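Local coordinates for AT-rich interactive domain-containing protein 4 (Arabidopsis thaliana, PDB 6LQF) that binds DNA with its ARID domain and the K4-trimethylated histone H3 tail with its PHD finger, probably to regulate transcription, at residues C159-P163 against Y179-S185. Numbering follows the deposited sequence.
Sequences CDRRP and YVCPNCS. With ZN (zinc ion), chain F; ZN (zinc ion), chain G.
A polar, side-chain-mediated contact joins two loops of the PHD finger, one after strand 154-156, the other after helix 168-172. The backbones stay apart, Asp160 CA lying 7.3 Å from Pro182 CA, and the interface buries 221 Å². In 159-163, Asp160 (chi1 t) closes an Asx turn, its OD1 accepting from Arg162 N at 3.2 Å. Its carboxylate also fixes the Arg162 guanidinium: Arg162 NE to Asp160 OD1 is 3.0 Å, and a salt bridge runs from Arg162 NH1 to Asp160 OD2, 2.7 Å. Arg162 NH1 donates to Val180 O and Arg162 NH2 to Ser185 OG (both 2.8 Å), while Pro182 N lies over one guanidinium face. Tyr179 OH donates to Asp160 OD2 at 2.7 Å; Tyr179 also packs on the bound histone peptide. Residues 182-184 take helical phi/psi, Ser185 N donates to Cys181 O (3.1 Å), and Cys181 SG and Cys184 SG each lie 2.3 Å from one zinc. Cys148 and Cys151 complete that site; Cys159 binds the other with Cys134, Cys137 and His156, the two-zinc arrangement of a PHD finger.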
# COMPACT_ATOMS: atom_id res chain seq x y z
N CYS A 159 15.55 0.07 16.35
CA CYS A 159 15.75 -1.08 17.25
C CYS A 159 16.84 -2.03 16.74
O CYS A 159 17.18 -3.02 17.39
CB CYS A 159 14.44 -1.86 17.47
SG CYS A 159 13.23 -1.06 18.59
N ASP A 160 17.39 -1.74 15.57
CA ASP A 160 18.43 -2.58 15.00
C ASP A 160 19.76 -1.84 15.25
O ASP A 160 20.04 -0.85 14.61
CB ASP A 160 18.16 -2.86 13.51
CG ASP A 160 19.11 -3.87 12.94
OD1 ASP A 160 20.20 -4.11 13.54
OD2 ASP A 160 18.78 -4.45 11.89
N ARG A 161 20.56 -2.33 16.17
CA ARG A 161 21.79 -1.60 16.54
C ARG A 161 23.05 -2.20 15.93
O ARG A 161 24.18 -1.88 16.34
CB ARG A 161 21.93 -1.54 18.07
CG ARG A 161 20.80 -0.77 18.77
CD ARG A 161 20.86 0.73 18.51
NE ARG A 161 21.99 1.33 19.23
CZ ARG A 161 22.26 2.63 19.26
NH1 ARG A 161 23.31 3.07 19.95
NH2 ARG A 161 21.50 3.50 18.60
N ARG A 162 22.89 -3.09 14.96
CA ARG A 162 24.03 -3.65 14.26
C ARG A 162 24.81 -2.60 13.49
O ARG A 162 24.24 -1.76 12.82
CB ARG A 162 23.57 -4.77 13.32
CG ARG A 162 23.08 -6.00 14.06
CD ARG A 162 22.53 -7.06 13.07
NE ARG A 162 21.39 -6.54 12.31
CZ ARG A 162 20.87 -7.12 11.24
NH1 ARG A 162 19.86 -6.56 10.62
NH2 ARG A 162 21.38 -8.26 10.79
N PRO A 163 26.15 -2.66 13.58
CA PRO A 163 26.99 -1.78 12.75
C PRO A 163 26.85 -2.07 11.26
O PRO A 163 26.57 -3.20 10.88
CB PRO A 163 28.41 -2.12 13.21
CG PRO A 163 28.25 -2.81 14.49
CD PRO A 163 26.95 -3.51 14.48
N TYR A 179 17.00 -5.15 3.25
CA TYR A 179 17.06 -5.26 4.69
C TYR A 179 16.76 -6.70 5.14
O TYR A 179 15.75 -7.25 4.76
CB TYR A 179 16.08 -4.28 5.36
CG TYR A 179 16.10 -4.44 6.86
CD1 TYR A 179 17.17 -3.99 7.59
CD2 TYR A 179 15.05 -5.06 7.54
CE1 TYR A 179 17.22 -4.16 8.98
CE2 TYR A 179 15.08 -5.25 8.92
CZ TYR A 179 16.18 -4.81 9.62
OH TYR A 179 16.28 -4.96 11.01
N VAL A 180 17.63 -7.26 5.98
CA VAL A 180 17.39 -8.57 6.58
C VAL A 180 17.51 -8.38 8.07
O VAL A 180 18.53 -7.86 8.52
CB VAL A 180 18.38 -9.62 6.06
CG1 VAL A 180 18.24 -10.93 6.80
CG2 VAL A 180 18.18 -9.82 4.56
N CYS A 181 16.49 -8.77 8.81
CA CYS A 181 16.44 -8.48 10.26
C CYS A 181 17.45 -9.30 11.08
O CYS A 181 18.03 -10.26 10.53
CB CYS A 181 14.99 -8.75 10.77
SG CYS A 181 14.58 -10.50 11.14
N PRO A 182 17.69 -8.91 12.34
CA PRO A 182 18.71 -9.62 13.13
C PRO A 182 18.33 -11.08 13.36
O PRO A 182 19.23 -11.92 13.50
CB PRO A 182 18.72 -8.83 14.45
CG PRO A 182 18.23 -7.47 14.11
CD PRO A 182 17.18 -7.71 13.02
N ASN A 183 17.05 -11.39 13.51
CA ASN A 183 16.65 -12.79 13.73
C ASN A 183 16.88 -13.69 12.52
O ASN A 183 17.19 -14.87 12.69
CB ASN A 183 15.19 -12.84 14.18
CG ASN A 183 15.00 -12.17 15.53
OD1 ASN A 183 15.99 -11.88 16.21
ND2 ASN A 183 13.76 -11.96 15.93
N CYS A 184 16.76 -13.16 11.30
CA CYS A 184 16.96 -13.93 10.07
C CYS A 184 18.41 -14.07 9.64
O CYS A 184 18.80 -15.04 8.99
CB CYS A 184 16.20 -13.28 8.92
SG CYS A 184 14.43 -13.53 8.97
N SER A 185 19.21 -13.08 9.98
CA SER A 185 20.57 -12.99 9.46
C SER A 185 21.43 -14.19 9.79
O SER A 185 21.47 -14.64 10.93
CB SER A 185 21.23 -11.73 10.01
OG SER A 185 20.75 -10.59 9.30
ZN ZN F . 13.54 -11.45 9.31
ZN ZN G . 11.13 -1.69 17.96